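Local coordinates for protein carbonic anhydrase (Neosartorya fumigata, PDB 7COI) that probably catalyses the reversible hydration of carbon dioxide to hydrogencarbonate, as a zinc-dependent beta-class carbonic anhydrase, at residues A[140-152]-A[191-203]. Numbering follows the deposited sequence.
Sequences HRNIANVIHPADL and GILDPWLIPLRQL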
# COMPACT_ATOMS: atom_id res chain seq x y z
N HIS A 140 -11.36 0.82 -13.53
CA HIS A 140 -10.71 0.16 -12.38
C HIS A 140 -11.66 -0.87 -11.80
O HIS A 140 -12.80 -0.53 -11.42
CB HIS A 140 -10.30 1.20 -11.34
CG HIS A 140 -9.43 0.68 -10.25
ND1 HIS A 140 -8.25 -0.02 -10.49
CD2 HIS A 140 -9.54 0.78 -8.90
CE1 HIS A 140 -7.67 -0.31 -9.34
NE2 HIS A 140 -8.45 0.15 -8.34
N ARG A 141 -11.19 -2.09 -11.64
CA ARG A 141 -11.97 -3.19 -11.01
C ARG A 141 -11.09 -3.88 -9.98
O ARG A 141 -9.91 -4.18 -10.30
CB ARG A 141 -12.49 -4.16 -12.07
CG ARG A 141 -13.64 -3.56 -12.87
CD ARG A 141 -13.96 -4.35 -14.09
NE ARG A 141 -14.58 -5.64 -13.78
CZ ARG A 141 -14.87 -6.56 -14.70
NH1 ARG A 141 -14.55 -6.38 -15.97
NH2 ARG A 141 -15.45 -7.67 -14.33
N ASN A 142 -11.60 -4.03 -8.77
CA ASN A 142 -10.87 -4.61 -7.63
C ASN A 142 -11.87 -5.45 -6.84
O ASN A 142 -13.08 -5.50 -7.21
CB ASN A 142 -10.13 -3.53 -6.83
CG ASN A 142 -11.06 -2.61 -6.07
OD1 ASN A 142 -12.22 -2.97 -5.86
ND2 ASN A 142 -10.57 -1.43 -5.68
N ILE A 143 -11.41 -6.08 -5.77
CA ILE A 143 -12.32 -6.91 -4.92
C ILE A 143 -13.35 -6.00 -4.21
O ILE A 143 -12.96 -5.17 -3.36
CB ILE A 143 -11.57 -7.79 -3.93
CG1 ILE A 143 -10.66 -8.79 -4.65
CG2 ILE A 143 -12.57 -8.49 -3.02
CD1 ILE A 143 -11.36 -9.72 -5.62
N ALA A 144 -14.62 -6.16 -4.57
CA ALA A 144 -15.78 -5.48 -3.95
C ALA A 144 -15.71 -3.97 -4.13
O ALA A 144 -16.34 -3.25 -3.32
CB ALA A 144 -15.83 -5.82 -2.48
N ASN A 145 -15.09 -3.48 -5.21
CA ASN A 145 -15.17 -2.04 -5.58
C ASN A 145 -14.88 -1.20 -4.32
O ASN A 145 -15.55 -0.18 -4.12
CB ASN A 145 -16.51 -1.71 -6.28
CG ASN A 145 -17.79 -2.17 -5.59
OD1 ASN A 145 -18.21 -3.30 -5.78
ND2 ASN A 145 -18.42 -1.29 -4.81
N VAL A 146 -13.84 -1.55 -3.56
CA VAL A 146 -13.50 -0.87 -2.28
C VAL A 146 -12.55 0.28 -2.58
O VAL A 146 -11.58 0.10 -3.33
CB VAL A 146 -12.89 -1.85 -1.26
CG1 VAL A 146 -12.39 -1.14 -0.00
CG2 VAL A 146 -13.89 -2.91 -0.88
N ILE A 147 -12.85 1.46 -2.03
CA ILE A 147 -11.94 2.63 -2.09
C ILE A 147 -11.26 2.78 -0.74
O ILE A 147 -11.88 3.35 0.19
CB ILE A 147 -12.66 3.92 -2.52
CG1 ILE A 147 -13.52 3.68 -3.76
CG2 ILE A 147 -11.66 5.04 -2.70
CD1 ILE A 147 -13.54 4.82 -4.73
N HIS A 148 -10.03 2.29 -0.62
CA HIS A 148 -9.15 2.62 0.52
C HIS A 148 -8.61 4.00 0.22
O HIS A 148 -8.03 4.19 -0.84
CB HIS A 148 -7.99 1.63 0.64
CG HIS A 148 -8.41 0.25 1.03
ND1 HIS A 148 -8.33 -0.19 2.32
CD2 HIS A 148 -8.83 -0.79 0.28
CE1 HIS A 148 -8.72 -1.46 2.34
NE2 HIS A 148 -9.02 -1.84 1.13
N PRO A 149 -8.77 4.98 1.13
CA PRO A 149 -8.34 6.35 0.85
C PRO A 149 -6.90 6.47 0.34
O PRO A 149 -6.69 7.23 -0.57
CB PRO A 149 -8.46 7.02 2.23
CG PRO A 149 -9.58 6.27 2.91
CD PRO A 149 -9.40 4.84 2.46
N ALA A 150 -5.96 5.74 0.92
CA ALA A 150 -4.53 5.87 0.57
C ALA A 150 -4.04 4.73 -0.34
O ALA A 150 -2.82 4.62 -0.52
CB ALA A 150 -3.73 5.92 1.85
N ASP A 151 -4.95 3.99 -0.96
CA ASP A 151 -4.59 2.94 -1.96
C ASP A 151 -4.02 3.60 -3.20
O ASP A 151 -4.72 4.39 -3.87
CB ASP A 151 -5.81 2.08 -2.27
CG ASP A 151 -5.63 1.14 -3.45
OD1 ASP A 151 -4.49 0.66 -3.64
OD2 ASP A 151 -6.60 0.95 -4.16
N LEU A 152 -2.76 3.32 -3.56
CA LEU A 152 -2.17 3.92 -4.77
C LEU A 152 -2.84 3.37 -6.03
O LEU A 152 -2.82 4.07 -7.05
CB LEU A 152 -0.67 3.65 -4.85
CG LEU A 152 0.18 4.41 -3.85
CD1 LEU A 152 1.65 4.12 -4.15
CD2 LEU A 152 -0.10 5.91 -3.92
N GLY A 191 -6.65 -14.62 4.77
CA GLY A 191 -5.26 -14.27 4.45
C GLY A 191 -5.18 -12.85 4.00
O GLY A 191 -5.65 -11.96 4.73
N ILE A 192 -4.54 -12.61 2.86
CA ILE A 192 -4.30 -11.23 2.34
C ILE A 192 -5.62 -10.51 2.08
O ILE A 192 -5.62 -9.30 2.06
CB ILE A 192 -3.40 -11.29 1.08
CG1 ILE A 192 -2.75 -9.94 0.83
CG2 ILE A 192 -4.17 -11.80 -0.14
CD1 ILE A 192 -1.86 -9.90 -0.40
N LEU A 193 -6.74 -11.21 1.93
CA LEU A 193 -8.06 -10.55 1.77
C LEU A 193 -8.45 -9.81 3.05
O LEU A 193 -9.19 -8.86 2.91
CB LEU A 193 -9.13 -11.56 1.37
CG LEU A 193 -9.08 -11.94 -0.11
CD1 LEU A 193 -9.77 -13.27 -0.32
CD2 LEU A 193 -9.75 -10.86 -0.94
N ASP A 194 -7.97 -10.22 4.22
CA ASP A 194 -8.42 -9.63 5.50
C ASP A 194 -8.14 -8.13 5.53
O ASP A 194 -9.05 -7.35 5.79
CB ASP A 194 -7.81 -10.33 6.70
CG ASP A 194 -8.36 -11.73 6.94
OD1 ASP A 194 -9.22 -12.18 6.19
OD2 ASP A 194 -7.89 -12.37 7.91
N PRO A 195 -6.90 -7.64 5.33
CA PRO A 195 -6.69 -6.19 5.33
C PRO A 195 -7.50 -5.49 4.23
O PRO A 195 -7.97 -4.36 4.45
CB PRO A 195 -5.17 -6.01 5.21
CG PRO A 195 -4.66 -7.35 4.69
CD PRO A 195 -5.64 -8.38 5.21
N TRP A 196 -7.59 -6.11 3.07
CA TRP A 196 -8.30 -5.53 1.93
C TRP A 196 -9.76 -5.24 2.33
O TRP A 196 -10.32 -4.19 1.94
CB TRP A 196 -8.23 -6.42 0.69
CG TRP A 196 -8.97 -5.76 -0.43
CD1 TRP A 196 -10.25 -6.01 -0.86
CD2 TRP A 196 -8.51 -4.63 -1.18
NE1 TRP A 196 -10.58 -5.14 -1.84
CE2 TRP A 196 -9.56 -4.24 -2.02
CE3 TRP A 196 -7.32 -3.89 -1.19
CZ2 TRP A 196 -9.45 -3.19 -2.93
CZ3 TRP A 196 -7.22 -2.81 -2.05
CH2 TRP A 196 -8.28 -2.48 -2.91
N LEU A 197 -10.37 -6.16 3.08
CA LEU A 197 -11.82 -6.10 3.40
C LEU A 197 -12.10 -5.25 4.63
O LEU A 197 -13.29 -5.07 4.94
CB LEU A 197 -12.35 -7.53 3.58
CG LEU A 197 -12.34 -8.35 2.29
CD1 LEU A 197 -12.71 -9.79 2.58
CD2 LEU A 197 -13.22 -7.75 1.22
N ILE A 198 -11.10 -4.70 5.29
CA ILE A 198 -11.32 -3.95 6.56
C ILE A 198 -12.41 -2.88 6.37
O ILE A 198 -13.25 -2.73 7.27
CB ILE A 198 -10.02 -3.37 7.12
CG1 ILE A 198 -9.16 -4.44 7.76
CG2 ILE A 198 -10.33 -2.25 8.10
CD1 ILE A 198 -7.72 -3.99 8.04
N PRO A 199 -12.42 -2.05 5.29
CA PRO A 199 -13.44 -1.01 5.16
C PRO A 199 -14.88 -1.53 5.20
O PRO A 199 -15.75 -0.83 5.73
CB PRO A 199 -13.13 -0.37 3.79
CG PRO A 199 -11.62 -0.56 3.66
CD PRO A 199 -11.40 -1.94 4.23
N LEU A 200 -15.10 -2.73 4.66
CA LEU A 200 -16.41 -3.39 4.68
C LEU A 200 -16.72 -3.82 6.12
O LEU A 200 -17.87 -3.63 6.53
CB LEU A 200 -16.40 -4.56 3.71
CG LEU A 200 -16.46 -4.18 2.24
CD1 LEU A 200 -16.10 -5.37 1.38
CD2 LEU A 200 -17.85 -3.70 1.89
N ARG A 201 -15.75 -4.34 6.87
CA ARG A 201 -15.98 -4.71 8.30
C ARG A 201 -16.20 -3.45 9.14
O ARG A 201 -16.97 -3.52 10.11
CB ARG A 201 -14.87 -5.59 8.84
CG ARG A 201 -14.81 -6.96 8.21
CD ARG A 201 -13.74 -7.78 8.86
NE ARG A 201 -13.67 -9.03 8.16
CZ ARG A 201 -14.42 -10.08 8.44
NH1 ARG A 201 -15.24 -10.03 9.48
NH2 ARG A 201 -14.30 -11.17 7.70
N GLN A 202 -15.61 -2.31 8.77
CA GLN A 202 -15.85 -1.05 9.52
C GLN A 202 -17.33 -0.66 9.33
O GLN A 202 -17.99 -0.24 10.34
CB GLN A 202 -14.92 0.05 9.03
CG GLN A 202 -13.45 -0.24 9.35
CD GLN A 202 -12.56 0.83 8.78
OE1 GLN A 202 -12.74 1.28 7.65
NE2 GLN A 202 -11.61 1.28 9.58
N LEU A 203 -17.84 -0.78 8.10
CA LEU A 203 -19.27 -0.49 7.80
C LEU A 203 -20.15 -1.51 8.53
O LEU A 203 -21.19 -1.08 9.09
CB LEU A 203 -19.50 -0.53 6.29
CG LEU A 203 -18.93 0.65 5.52
CD1 LEU A 203 -18.96 0.37 4.03
CD2 LEU A 203 -19.70 1.93 5.87
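The chain running on from strand 137-142, outermost in this subunit's beta-carbonic anhydrase sheet, through H148 meets kinked helix 193-206, with I143 CA 8.1 Å from W196 CA and H148 CA 7.3 Å from P199 CA. W196 bridges the gap: its chi1 of -180° sets CG opposite the backbone N and swings the indole across, where NE1 donates to I143 O over 2.8 Å, almost linearly (177°) and in the ring plane. Further round the indole edge lies the N142 amide, N142 ND2 3.5 Å from W196 CZ2. That amide braces the backbone, since ND2 donates to V146 O and OD1 accepts from V146 N. One indole face receives the edge of the H148 imidazole, with planes 51° apart. V146 fits between helix side chains, CG1 against P199 CG and CG2 against L200 CD1. A144 CB, 3.9 Å from L200 CD1, lies near the zinc ligands C119 and C178, so the contact backs onto the metal site. At the kink P199 has no N-H and L200 N bonds weakly to L197 O, leaving W196 O to H148 NE2, which donates over a bent 2.8 Å, while P199 CG covers an imidazole face, 3.3 Å from H148 CE1.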